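Local coordinates for putative exported protein (Bordetella pertussis Tohama I, PDB 2PFZ) that binds pyroglutamic acid as a periplasmic solute receptor, probably delivering it to a tripartite ATP-independent (TRAP) transporter, at residues T20-V23 against K24-S28; T37-N41 against A42-K46; S134-K137 against G138-W141; T148-I151 against A152-V155. All coordinates share one frame; numbering follows the deposited sequence.

Contact 1: residues T20-V23 against K24-S28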
ATOM      1  N   THR A  20     -10.433  -7.219 -10.008  1.00 19.99           N
ATOM      2  CA  THR A  20     -11.151  -8.190 -10.846  1.00 21.06           C
ATOM      3  C   THR A  20     -12.650  -7.853 -10.895  1.00 21.74           C
ATOM      4  O   THR A  20     -13.259  -7.823 -11.976  1.00 22.81           O
ATOM      5  CB  THR A  20     -10.853  -9.640 -10.397  1.00 20.91           C
ATOM      6  OG1 THR A  20      -9.457  -9.907 -10.588  1.00 21.62           O
ATOM      7  CG2 THR A  20     -11.649 -10.666 -11.212  1.00 22.49           C
ATOM      8  N   GLN A  21     -13.230  -7.551  -9.739  1.00 21.60           N
ATOM      9  CA  GLN A  21     -14.626  -7.088  -9.689  1.00 21.79           C
ATOM     10  C   GLN A  21     -14.799  -5.722 -10.351  1.00 21.51           C
ATOM     11  O   GLN A  21     -15.810  -5.472 -11.015  1.00 21.53           O
ATOM     12  CB  GLN A  21     -15.152  -7.054  -8.252  1.00 21.54           C
ATOM     13  CG  GLN A  21     -16.676  -6.846  -8.144  1.00 24.05           C
ATOM     14  CD  GLN A  21     -17.484  -7.793  -9.030  1.00 25.79           C
ATOM     15  OE1 GLN A  21     -18.200  -7.353  -9.937  1.00 28.31           O
ATOM     16  NE2 GLN A  21     -17.362  -9.091  -8.786  1.00 26.49           N
ATOM     17  N   PHE A  22     -13.816  -4.842 -10.152  1.00 21.11           N
ATOM     18  CA  PHE A  22     -13.794  -3.513 -10.757  1.00 20.49           C
ATOM     19  C   PHE A  22     -13.881  -3.610 -12.275  1.00 20.95           C
ATOM     20  O   PHE A  22     -14.701  -2.918 -12.887  1.00 21.66           O
ATOM     21  CB  PHE A  22     -12.517  -2.773 -10.338  1.00 20.00           C
ATOM     22  CG  PHE A  22     -12.200  -1.552 -11.165  1.00 19.07           C
ATOM     23  CD1 PHE A  22     -12.990  -0.420 -11.093  1.00 18.62           C
ATOM     24  CD2 PHE A  22     -11.074  -1.533 -11.996  1.00 18.72           C
ATOM     25  CE1 PHE A  22     -12.700   0.710 -11.848  1.00 17.84           C
ATOM     26  CE2 PHE A  22     -10.781  -0.411 -12.789  1.00 18.05           C
ATOM     27  CZ  PHE A  22     -11.587   0.713 -12.701  1.00 19.08           C
ATOM     28  N   VAL A  23     -13.062  -4.470 -12.887  1.00 21.22           N
ATOM     29  CA  VAL A  23     -13.051  -4.526 -14.351  1.00 22.73           C
ATOM     30  C   VAL A  23     -14.408  -5.050 -14.860  1.00 23.63           C
ATOM     31  O   VAL A  23     -14.910  -4.576 -15.884  1.00 24.18           O
ATOM     32  CB  VAL A  23     -11.815  -5.281 -14.965  1.00 22.67           C
ATOM     33  CG1 VAL A  23     -10.521  -4.605 -14.628  1.00 23.15           C
ATOM     34  CG2 VAL A  23     -11.766  -6.723 -14.521  1.00 22.30           C
ATOM     35  N   LYS A  24     -14.994  -6.008 -14.132  1.00 24.87           N
ATOM     36  CA  LYS A  24     -16.362  -6.479 -14.378  1.00 26.42           C
ATOM     37  C   LYS A  24     -17.408  -5.363 -14.245  1.00 26.26           C
ATOM     38  O   LYS A  24     -18.332  -5.299 -15.041  1.00 27.40           O
ATOM     39  CB  LYS A  24     -16.727  -7.635 -13.431  1.00 26.76           C
ATOM     40  CG  LYS A  24     -15.889  -8.898 -13.607  1.00 27.28           C
ATOM     41  CD  LYS A  24     -16.351  -9.999 -12.687  1.00 28.71           C
ATOM     42  CE  LYS A  24     -15.427 -11.219 -12.812  1.00 31.76           C
ATOM     43  NZ  LYS A  24     -15.758 -12.307 -11.842  1.00 36.74           N
ATOM     44  N   ASP A  25     -17.271  -4.492 -13.243  1.00 26.29           N
ATOM     45  CA  ASP A  25     -18.169  -3.346 -13.076  1.00 26.03           C
ATOM     46  C   ASP A  25     -18.040  -2.336 -14.220  1.00 26.33           C
ATOM     47  O   ASP A  25     -19.036  -1.779 -14.668  1.00 25.97           O
ATOM     48  CB  ASP A  25     -17.937  -2.633 -11.734  1.00 26.13           C
ATOM     49  CG  ASP A  25     -18.397  -3.454 -10.524  1.00 26.91           C
ATOM     50  OD1 ASP A  25     -18.988  -4.552 -10.695  1.00 27.11           O
ATOM     51  OD2 ASP A  25     -18.145  -2.999  -9.380  1.00 26.95           O
ATOM     52  N   VAL A  26     -16.816  -2.090 -14.687  1.00 26.25           N
ATOM     53  CA  VAL A  26     -16.614  -1.139 -15.793  1.00 26.63           C
ATOM     54  C   VAL A  26     -17.253  -1.665 -17.081  1.00 27.10           C
ATOM     55  O   VAL A  26     -17.874  -0.893 -17.821  1.00 27.47           O
ATOM     56  CB  VAL A  26     -15.119  -0.832 -16.061  1.00 26.92           C
ATOM     57  CG1 VAL A  26     -14.982   0.142 -17.251  1.00 26.31           C
ATOM     58  CG2 VAL A  26     -14.456  -0.239 -14.836  1.00 25.85           C
ATOM     59  N   ASP A  27     -17.086  -2.961 -17.333  1.00 27.13           N
ATOM     60  CA  ASP A  27     -17.733  -3.637 -18.451  1.00 28.01           C
ATOM     61  C   ASP A  27     -19.257  -3.471 -18.329  1.00 27.48           C
ATOM     62  O   ASP A  27     -19.905  -2.921 -19.234  1.00 27.30           O
ATOM     63  CB  ASP A  27     -17.305  -5.109 -18.454  1.00 28.53           C
ATOM     64  CG  ASP A  27     -17.655  -5.838 -19.738  1.00 30.08           C
ATOM     65  OD1 ASP A  27     -17.868  -5.208 -20.783  1.00 30.33           O
ATOM     66  OD2 ASP A  27     -17.706  -7.080 -19.694  1.00 35.53           O
ATOM     67  N   SER A  28     -19.822  -3.908 -17.206  1.00 27.29           N
ATOM     68  CA  SER A  28     -21.274  -3.875 -17.020  1.00 27.81           C
ATOM     69  C   SER A  28     -21.866  -2.465 -17.088  1.00 27.59           C
ATOM     70  O   SER A  28     -22.847  -2.237 -17.813  1.00 28.13           O
ATOM     71  CB  SER A  28     -21.672  -4.556 -15.710  1.00 27.95           C
ATOM     72  OG  SER A  28     -23.074  -4.461 -15.516  1.00 30.26           O
TER
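The Phe22 ring takes a methyl of Val26 over one face: CG2 of Val26 lies 3.9 Å from the centroid of the Phe22 ring, 24° off its normal, in a CH-pi contact displaced toward the rim. Nearest is CE1 of Phe22, 3.6 Å from CG2 of Val26. With CG of Phe22 anti to the backbone N (chi1 165°), the ring meets the residue one turn further on. Both residues are apolar and bulky, so they pack against Tyr115, which meets the Phe22 ring edge-to-face, Leu228 and Ala231 with no polar group to satisfy.

Backbone bonds run from residue i+4 to i. Val26 N donates to Phe22 O at 2.9 Å and Asp25 N to Gln21 O at 2.8 Å, while the bond from Lys24 N to Thr20 O is weak. This is one stretch of helix 14-30, the crossover helix of the beta-alpha-beta unit that joins strands 2-6 and 35-39.

Thr20 and Lys24 run alongside each other, pointing the same way, CG2 of Thr20 being 4.1 Å from CE of the extended lysine, whose aliphatic part leads its charge away from the helix. Of the acids, Asp25 forms a salt bridge with Arg238 of helix 222-256 and Asp27 one with Lys35.

Contact 2: residues T37-N41 against A42-K46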
ATOM      1  N   THR A  37      -8.175  -5.173 -19.298  1.00 22.23           N
ATOM      2  CA  THR A  37      -7.427  -6.375 -19.081  1.00 22.61           C
ATOM      3  C   THR A  37      -6.441  -6.130 -17.960  1.00 22.27           C
ATOM      4  O   THR A  37      -5.639  -5.181 -18.016  1.00 22.25           O
ATOM      5  CB  THR A  37      -6.672  -6.774 -20.356  1.00 22.99           C
ATOM      6  OG1 THR A  37      -7.620  -7.014 -21.392  1.00 24.33           O
ATOM      7  CG2 THR A  37      -5.876  -8.044 -20.140  1.00 24.64           C
ATOM      8  N   LEU A  38      -6.520  -6.989 -16.945  1.00 21.79           N
ATOM      9  CA  LEU A  38      -5.619  -6.933 -15.800  1.00 21.49           C
ATOM     10  C   LEU A  38      -4.384  -7.763 -16.060  1.00 21.10           C
ATOM     11  O   LEU A  38      -4.480  -8.898 -16.544  1.00 21.45           O
ATOM     12  CB  LEU A  38      -6.305  -7.517 -14.569  1.00 21.63           C
ATOM     13  CG  LEU A  38      -7.407  -6.732 -13.868  1.00 23.62           C
ATOM     14  CD1 LEU A  38      -7.881  -7.607 -12.716  1.00 27.05           C
ATOM     15  CD2 LEU A  38      -6.877  -5.401 -13.347  1.00 25.27           C
ATOM     16  N   HIS A  39      -3.228  -7.203 -15.714  1.00 20.51           N
ATOM     17  CA  HIS A  39      -1.968  -7.917 -15.826  1.00 19.59           C
ATOM     18  C   HIS A  39      -1.400  -8.070 -14.446  1.00 19.19           C
ATOM     19  O   HIS A  39      -0.817  -7.133 -13.906  1.00 19.39           O
ATOM     20  CB  HIS A  39      -1.017  -7.138 -16.710  1.00 19.36           C
ATOM     21  CG  HIS A  39      -1.452  -7.127 -18.135  1.00 19.83           C
ATOM     22  ND1 HIS A  39      -2.314  -6.179 -18.647  1.00 21.53           N
ATOM     23  CD2 HIS A  39      -1.205  -7.997 -19.139  1.00 18.88           C
ATOM     24  CE1 HIS A  39      -2.551  -6.447 -19.920  1.00 18.25           C
ATOM     25  NE2 HIS A  39      -1.890  -7.545 -20.240  1.00 20.37           N
ATOM     26  N   ASN A  40      -1.614  -9.233 -13.851  1.00 19.75           N
ATOM     27  CA  ASN A  40      -1.307  -9.355 -12.424  1.00 20.69           C
ATOM     28  C   ASN A  40       0.069  -9.895 -12.114  1.00 20.57           C
ATOM     29  O   ASN A  40       0.822 -10.261 -13.007  1.00 20.78           O
ATOM     30  CB  ASN A  40      -2.417 -10.081 -11.646  1.00 20.94           C
ATOM     31  CG  ASN A  40      -2.415 -11.565 -11.858  1.00 23.61           C
ATOM     32  OD1 ASN A  40      -1.352 -12.200 -11.917  1.00 26.52           O
ATOM     33  ND2 ASN A  40      -3.620 -12.149 -11.950  1.00 24.30           N
ATOM     34  N   ASN A  41       0.395  -9.894 -10.824  1.00 20.33           N
ATOM     35  CA  ASN A  41       1.668 -10.375 -10.331  1.00 20.18           C
ATOM     36  C   ASN A  41       2.889  -9.757 -11.018  1.00 18.99           C
ATOM     37  O   ASN A  41       3.877 -10.462 -11.240  1.00 18.35           O
ATOM     38  CB  ASN A  41       1.724 -11.899 -10.402  1.00 20.38           C
ATOM     39  CG  ASN A  41       2.721 -12.502  -9.403  1.00 22.67           C
ATOM     40  OD1 ASN A  41       2.849 -12.032  -8.271  1.00 24.92           O
ATOM     41  ND2 ASN A  41       3.415 -13.569  -9.823  1.00 24.28           N
ATOM     42  N   ALA A  42       2.819  -8.456 -11.349  1.00 18.33           N
ATOM     43  CA  ALA A  42       3.933  -7.735 -11.988  1.00 18.07           C
ATOM     44  C   ALA A  42       4.365  -8.322 -13.337  1.00 18.70           C
ATOM     45  O   ALA A  42       5.515  -8.122 -13.778  1.00 18.10           O
ATOM     46  CB  ALA A  42       5.148  -7.641 -11.038  1.00 18.77           C
ATOM     47  N   SER A  43       3.440  -9.015 -13.996  1.00 18.54           N
ATOM     48  CA  SER A  43       3.720  -9.687 -15.273  1.00 19.30           C
ATOM     49  C   SER A  43       4.013  -8.732 -16.437  1.00 19.73           C
ATOM     50  O   SER A  43       4.788  -9.082 -17.348  1.00 20.44           O
ATOM     51  CB  SER A  43       2.589 -10.661 -15.644  1.00 19.18           C
ATOM     52  OG  SER A  43       1.319 -10.039 -15.604  1.00 18.47           O
ATOM     53  N   LEU A  44       3.403  -7.549 -16.414  1.00 19.32           N
ATOM     54  CA  LEU A  44       3.594  -6.553 -17.481  1.00 18.04           C
ATOM     55  C   LEU A  44       4.503  -5.425 -17.031  1.00 17.96           C
ATOM     56  O   LEU A  44       5.524  -5.129 -17.674  1.00 17.43           O
ATOM     57  CB  LEU A  44       2.254  -5.965 -17.916  1.00 17.48           C
ATOM     58  CG  LEU A  44       2.342  -5.035 -19.125  1.00 17.90           C
ATOM     59  CD1 LEU A  44       3.005  -5.729 -20.351  1.00 15.86           C
ATOM     60  CD2 LEU A  44       0.953  -4.512 -19.455  1.00 18.26           C
ATOM     61  N   TYR A  45       4.102  -4.770 -15.944  1.00 17.70           N
ATOM     62  CA  TYR A  45       4.969  -3.804 -15.281  1.00 17.87           C
ATOM     63  C   TYR A  45       5.130  -4.155 -13.812  1.00 18.05           C
ATOM     64  O   TYR A  45       4.204  -4.706 -13.195  1.00 17.56           O
ATOM     65  CB  TYR A  45       4.386  -2.403 -15.451  1.00 17.88           C
ATOM     66  CG  TYR A  45       4.401  -1.979 -16.899  1.00 17.57           C
ATOM     67  CD1 TYR A  45       5.598  -1.545 -17.507  1.00 17.17           C
ATOM     68  CD2 TYR A  45       3.242  -2.017 -17.666  1.00 17.52           C
ATOM     69  CE1 TYR A  45       5.630  -1.187 -18.838  1.00 17.28           C
ATOM     70  CE2 TYR A  45       3.260  -1.633 -19.015  1.00 16.32           C
ATOM     71  CZ  TYR A  45       4.452  -1.231 -19.592  1.00 18.10           C
ATOM     72  OH  TYR A  45       4.452  -0.853 -20.937  1.00 17.04           O
ATOM     73  N   LYS A  46       6.300  -3.840 -13.259  1.00 17.58           N
ATOM     74  CA  LYS A  46       6.603  -4.133 -11.838  1.00 17.28           C
ATOM     75  C   LYS A  46       6.242  -2.930 -10.971  1.00 17.03           C
ATOM     76  O   LYS A  46       6.049  -1.840 -11.492  1.00 17.42           O
ATOM     77  CB  LYS A  46       8.094  -4.415 -11.687  1.00 17.19           C
ATOM     78  CG  LYS A  46       8.566  -5.688 -12.377  1.00 18.46           C
ATOM     79  CD  LYS A  46      10.058  -5.668 -12.444  1.00 22.30           C
ATOM     80  CE  LYS A  46      10.628  -7.050 -12.659  1.00 25.43           C
ATOM     81  NZ  LYS A  46      10.122  -7.573 -13.923  1.00 27.10           N
TER
HETATM   82  O   HOH W   1       1.853  -6.153 -14.296  1.00 17.28           O
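A type I' beta turn from Asn40 to Ser43 reverses the chain just beyond strand 35-39, and the carbonyl oxygen of Asn40 is the atom that closes it. Two donors of Ser43 reach this oxygen. Ser43 N donates to Asn40 O at 3.1 Å from well above the carbonyl plane, whereas Ser43 OG donates to Asn40 O at 2.7 Å in that plane, on a lone pair. The serine can do both because its OG sits between its own backbone N and carbonyl carbon (chi1 52°), folded back over the turn; a small hydroxyl residue suits such a double hold. Asn41 and Ala42 occupy the turn's two central positions with positive phi, a conformation that asparagine tolerates better than most residues.

Past the turn, Leu44 lays a methyl over one face of the His39 ring. Its CD2 stands 3.8 Å from the centroid of the His39 ring and 14° off the normal, a CH-pi contact offset toward the rim, and CB of Leu44 comes within 3.7 Å of CB of His39. The pairing suits both types, since a branched aliphatic side chain can offer a methyl to the flat imidazole face. On the backbone side of this pair, a water joins the two arms, accepting from Leu44 N at 3.0 Å and lying 2.9 Å from His39 O.

The contact lies at the surface. Strand 35-39 pairs in parallel with strand 2-6, Leu38 packs against helix 14-30, and Tyr45 rests on helix 50-55, so the turn carries the chain from the sheet edge toward that helix.

Contact 3: residues S134-K137 against G138-W141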
ATOM      1  N   SER A 134      15.032  -1.670  20.315  1.00 27.20           N
ATOM      2  CA  SER A 134      16.412  -2.168  20.299  1.00 28.02           C
ATOM      3  C   SER A 134      16.511  -3.642  19.902  1.00 28.17           C
ATOM      4  O   SER A 134      17.515  -4.058  19.326  1.00 28.06           O
ATOM      5  CB  SER A 134      17.128  -1.910  21.638  1.00 28.11           C
ATOM      6  OG  SER A 134      16.565  -2.682  22.680  1.00 29.01           O
ATOM      7  N   ASP A 135      15.470  -4.424  20.195  1.00 27.93           N
ATOM      8  CA  ASP A 135      15.447  -5.835  19.795  1.00 28.53           C
ATOM      9  C   ASP A 135      15.458  -6.011  18.269  1.00 29.10           C
ATOM     10  O   ASP A 135      15.509  -7.132  17.776  1.00 28.94           O
ATOM     11  CB  ASP A 135      14.222  -6.559  20.365  1.00 28.34           C
ATOM     12  CG  ASP A 135      14.262  -6.694  21.882  1.00 28.64           C
ATOM     13  OD1 ASP A 135      15.360  -6.774  22.461  1.00 27.76           O
ATOM     14  OD2 ASP A 135      13.185  -6.741  22.491  1.00 26.88           O
ATOM     15  N   MET A 136      15.384  -4.901  17.531  1.00 29.51           N
ATOM     16  CA  MET A 136      15.350  -4.973  16.069  1.00 30.58           C
ATOM     17  C   MET A 136      16.683  -4.666  15.374  1.00 30.72           C
ATOM     18  O   MET A 136      16.822  -4.852  14.153  1.00 30.77           O
ATOM     19  CB  MET A 136      14.242  -4.072  15.542  1.00 30.46           C
ATOM     20  CG  MET A 136      12.868  -4.644  15.827  1.00 30.59           C
ATOM     21  SD  MET A 136      11.561  -3.727  14.980  1.00 32.77           S
ATOM     22  CE  MET A 136      11.559  -2.304  15.974  1.00 20.98           C
ATOM     23  N   LYS A 137      17.661  -4.219  16.158  1.00 30.62           N
ATOM     24  CA  LYS A 137      18.984  -3.906  15.640  1.00 31.58           C
ATOM     25  C   LYS A 137      19.592  -5.135  14.967  1.00 30.47           C
ATOM     26  O   LYS A 137      19.619  -6.236  15.544  1.00 30.74           O
ATOM     27  CB  LYS A 137      19.893  -3.350  16.753  1.00 31.97           C
ATOM     28  CG  LYS A 137      21.048  -2.485  16.225  1.00 33.07           C
ATOM     29  CD  LYS A 137      21.903  -1.917  17.349  1.00 33.55           C
ATOM     30  CE  LYS A 137      23.143  -2.767  17.562  1.00 36.83           C
ATOM     31  NZ  LYS A 137      24.073  -2.739  16.380  1.00 38.76           N
ATOM     32  N   GLY A 138      20.047  -4.959  13.734  1.00 29.37           N
ATOM     33  CA  GLY A 138      20.712  -6.041  13.013  1.00 28.58           C
ATOM     34  C   GLY A 138      19.806  -7.022  12.287  1.00 27.91           C
ATOM     35  O   GLY A 138      20.283  -7.989  11.694  1.00 27.82           O
ATOM     36  N   LEU A 139      18.495  -6.780  12.310  1.00 27.31           N
ATOM     37  CA  LEU A 139      17.561  -7.623  11.558  1.00 26.51           C
ATOM     38  C   LEU A 139      17.922  -7.568  10.062  1.00 25.73           C
ATOM     39  O   LEU A 139      18.323  -6.514   9.587  1.00 25.39           O
ATOM     40  CB  LEU A 139      16.102  -7.169  11.810  1.00 26.85           C
ATOM     41  CG  LEU A 139      15.365  -7.768  13.029  1.00 27.22           C
ATOM     42  CD1 LEU A 139      13.989  -7.148  13.216  1.00 27.37           C
ATOM     43  CD2 LEU A 139      15.259  -9.297  12.873  1.00 27.90           C
ATOM     44  N   LYS A 140      17.810  -8.704   9.365  1.00 25.22           N
ATOM     45  CA  LYS A 140      17.976  -8.786   7.908  1.00 25.56           C
ATOM     46  C   LYS A 140      16.612  -8.473   7.293  1.00 23.60           C
ATOM     47  O   LYS A 140      15.816  -9.366   7.041  1.00 23.77           O
ATOM     48  CB  LYS A 140      18.420 -10.191   7.455  1.00 25.73           C
ATOM     49  CG  LYS A 140      19.813 -10.635   7.920  1.00 28.09           C
ATOM     50  CD  LYS A 140      20.266 -11.902   7.166  1.00 28.24           C
ATOM     51  CE  LYS A 140      19.679 -13.175   7.771  1.00 31.07           C
ATOM     52  NZ  LYS A 140      20.005 -14.389   6.960  1.00 36.19           N
ATOM     53  N   TRP A 141      16.360  -7.195   7.062  1.00 21.72           N
ATOM     54  CA  TRP A 141      15.009  -6.684   6.847  1.00 20.94           C
ATOM     55  C   TRP A 141      14.679  -6.576   5.361  1.00 20.63           C
ATOM     56  O   TRP A 141      15.507  -6.125   4.583  1.00 21.83           O
ATOM     57  CB  TRP A 141      14.968  -5.308   7.482  1.00 22.40           C
ATOM     58  CG  TRP A 141      13.673  -4.569   7.544  1.00 21.16           C
ATOM     59  CD1 TRP A 141      13.051  -3.914   6.518  1.00 24.49           C
ATOM     60  CD2 TRP A 141      12.916  -4.273   8.730  1.00 21.23           C
ATOM     61  NE1 TRP A 141      11.919  -3.265   6.988  1.00 22.18           N
ATOM     62  CE2 TRP A 141      11.830  -3.450   8.343  1.00 22.35           C
ATOM     63  CE3 TRP A 141      13.058  -4.620  10.093  1.00 24.01           C
ATOM     64  CZ2 TRP A 141      10.860  -2.988   9.257  1.00 23.87           C
ATOM     65  CZ3 TRP A 141      12.089  -4.158  11.022  1.00 21.71           C
ATOM     66  CH2 TRP A 141      11.007  -3.341  10.591  1.00 22.45           C
TER
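Met136 sets its thioether sulfur beside the indole edge of Trp141, with SD of Met136 4.0 Å from CZ3 of Trp141. The sulfur is nearly in the plane of the six-membered ring, 83° off its normal, so this is an edge-on Met-aromatic contact and not a sulfur lying over a face. A long, flexible methionine suits the place: the extended chi2 (-171°) carries SD out to the Trp141 edge, and the bend at chi3 turns CE toward Val155.

Leu139 packs closer to the backbone. Its CD1 meets CG of Met136 at 3.8 Å, the two side chains crossing at a slant, and its CB and CG each come to 3.4 Å from Met136 O. That carbonyl also takes the bond that closes the turn: Leu139 N donates to Met136 O at 3.1 Å. Gly138 has a positive phi of 84°, at which a side chain would be jammed against the carbonyl of Lys137, so glycine fits the corner.

Outside the turn, Arg128 donates to the carbonyls of Asp135 and Lys137, tying the turn to the start of the loop that follows strand 123-126. Val155 of helix 146-155 packs on Met136, and Ala152 of the same helix packs on Trp141. A type II beta turn with glycine at its third position, from Met136 to Leu139, thus leads out of a short 3-10 segment into strand 140-143 of the mixed sheet.

Contact 4: residues T148-I151 against A152-V155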
ATOM      1  N   THR A 148       9.939   2.273   4.147  1.00 18.84           N
ATOM      2  CA  THR A 148      10.057   1.094   4.944  1.00 19.16           C
ATOM      3  C   THR A 148      11.565   0.738   5.067  1.00 19.56           C
ATOM      4  O   THR A 148      12.017   0.182   6.082  1.00 20.19           O
ATOM      5  CB  THR A 148       9.077   0.136   4.262  1.00 20.16           C
ATOM      6  OG1 THR A 148       8.075  -0.378   5.155  1.00 21.56           O
ATOM      7  CG2 THR A 148       9.666  -0.763   3.293  1.00 15.20           C
ATOM      8  N   ALA A 149      12.359   1.133   4.074  1.00 19.55           N
ATOM      9  CA  ALA A 149      13.824   1.119   4.215  1.00 19.67           C
ATOM     10  C   ALA A 149      14.311   2.127   5.270  1.00 19.63           C
ATOM     11  O   ALA A 149      15.201   1.810   6.087  1.00 19.11           O
ATOM     12  CB  ALA A 149      14.516   1.373   2.849  1.00 19.51           C
ATOM     13  N   LYS A 150      13.718   3.321   5.278  1.00 19.18           N
ATOM     14  CA  LYS A 150      14.049   4.338   6.283  1.00 19.54           C
ATOM     15  C   LYS A 150      13.720   3.867   7.705  1.00 19.98           C
ATOM     16  O   LYS A 150      14.535   4.015   8.601  1.00 20.25           O
ATOM     17  CB  LYS A 150      13.357   5.687   5.995  1.00 19.65           C
ATOM     18  CG  LYS A 150      13.720   6.781   6.993  1.00 20.09           C
ATOM     19  CD  LYS A 150      15.245   6.996   7.043  1.00 23.18           C
ATOM     20  CE  LYS A 150      15.615   8.292   7.783  1.00 25.29           C
ATOM     21  NZ  LYS A 150      16.938   8.842   7.282  1.00 29.13           N
ATOM     22  N   ILE A 151      12.538   3.291   7.890  1.00 19.68           N
ATOM     23  CA  ILE A 151      12.144   2.739   9.182  1.00 19.53           C
ATOM     24  C   ILE A 151      13.154   1.693   9.656  1.00 20.21           C
ATOM     25  O   ILE A 151      13.599   1.734  10.810  1.00 20.07           O
ATOM     26  CB  ILE A 151      10.716   2.137   9.141  1.00 19.43           C
ATOM     27  CG1 ILE A 151       9.697   3.266   8.865  1.00 19.42           C
ATOM     28  CG2 ILE A 151      10.426   1.347  10.448  1.00 18.97           C
ATOM     29  CD1 ILE A 151       8.262   2.837   8.562  1.00 19.23           C
ATOM     30  N   ALA A 152      13.526   0.783   8.760  1.00 20.38           N
ATOM     31  CA  ALA A 152      14.558  -0.220   9.066  1.00 21.71           C
ATOM     32  C   ALA A 152      15.825   0.468   9.568  1.00 22.71           C
ATOM     33  O   ALA A 152      16.338   0.139  10.650  1.00 22.53           O
ATOM     34  CB  ALA A 152      14.856  -1.092   7.835  1.00 21.64           C
ATOM     35  N   GLU A 153      16.303   1.463   8.821  1.00 23.24           N
ATOM     36  CA  GLU A 153      17.538   2.133   9.205  1.00 24.27           C
ATOM     37  C   GLU A 153      17.386   2.786  10.571  1.00 24.35           C
ATOM     38  O   GLU A 153      18.341   2.836  11.358  1.00 22.94           O
ATOM     39  CB  GLU A 153      17.942   3.174   8.168  1.00 25.31           C
ATOM     40  CG  GLU A 153      18.462   2.551   6.877  1.00 28.67           C
ATOM     41  CD  GLU A 153      18.546   3.559   5.747  1.00 32.02           C
ATOM     42  OE1 GLU A 153      18.314   4.768   5.983  1.00 35.10           O
ATOM     43  OE2 GLU A 153      18.854   3.145   4.616  1.00 36.65           O
ATOM     44  N   LEU A 154      16.187   3.292  10.856  1.00 23.77           N
ATOM     45  CA  LEU A 154      15.990   4.033  12.092  1.00 24.39           C
ATOM     46  C   LEU A 154      15.897   3.117  13.312  1.00 24.56           C
ATOM     47  O   LEU A 154      16.078   3.595  14.433  1.00 25.44           O
ATOM     48  CB  LEU A 154      14.807   5.007  12.011  1.00 23.85           C
ATOM     49  CG  LEU A 154      15.033   6.239  11.117  1.00 23.67           C
ATOM     50  CD1 LEU A 154      13.719   6.967  10.913  1.00 23.55           C
ATOM     51  CD2 LEU A 154      16.143   7.200  11.631  1.00 22.82           C
ATOM     52  N   VAL A 155      15.620   1.827  13.106  1.00 23.65           N
ATOM     53  CA  VAL A 155      15.610   0.873  14.216  1.00 24.38           C
ATOM     54  C   VAL A 155      16.919   0.067  14.293  1.00 24.40           C
ATOM     55  O   VAL A 155      17.060  -0.818  15.141  1.00 25.20           O
ATOM     56  CB  VAL A 155      14.347  -0.074  14.243  1.00 24.16           C
ATOM     57  CG1 VAL A 155      13.067   0.735  14.442  1.00 25.42           C
ATOM     58  CG2 VAL A 155      14.257  -0.988  12.996  1.00 24.13           C
TER
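Leu154 N donates to Lys150 O at 2.9 Å, the shortest hydrogen bond between residues 148-151 and 152-155. Glu153 N follows the same i to i+4 pattern with Ala149 O at 3.0 Å, as does Ala152 N with Thr148 O at 3.1 Å. The last of the series, Val155 N to Ile151 O, is weak, its N-H...O angle falling to 133°; Val155 N also donates to Ala152 O, the shorter i to i+3 step.

These residues belong to helix 146-155, which crosses between strands 140-143 and 158-161 in a beta-alpha-beta unit of the mixed sheet. Alanines suit the side facing those strands: Ala149 rests on Ala143 and Pro159, and Ala152 on Trp141 and Pro159. Being small, they let the helix lie close to the sheet.

Lys150 and Leu154 meet on the side turned away from these strands. CG of Lys150 is 3.9 Å from CD1 of Leu154, and CE of Lys150 is equally far from the same methyl. The bend at chi2 (57°) of the lysine brings its CG and CE against the leucine, which it crosses at a slant. At the flank, Glu153 crosses Lys150 at about a right angle; NZ of Lys150 and OE1 of Glu153 are 4.5 Å apart, beyond a salt bridge, so any attraction is probably modest. Met279 of helix 266-287 touches Lys150, Ile151 and Leu154, while Trp204 packs on Thr148 and Ile151.

How the contacts relate
The four contacts follow one another along the chain and fall into two pairs. Contacts 1 and 2 have centres about 17 Å apart: contact 1 lies on the helix of the unit formed by strand 2-6, helix 14-30 and strand 35-39, and contact 2 starts on its last strand and runs into the loop beyond. They touch where Thr20 and Val23 pack on Leu38. Contacts 3 and 4 have centres about 10 Å apart and belong to strand 140-143, with the turn before it, and the helix 146-155 that follows. Contacts 1 and 3 lie on opposite sides of the chain's centre, about 43 Å apart between centres. This spread is consistent with the two-lobed fold of periplasmic binding proteins, in which the ligand sits between lobes.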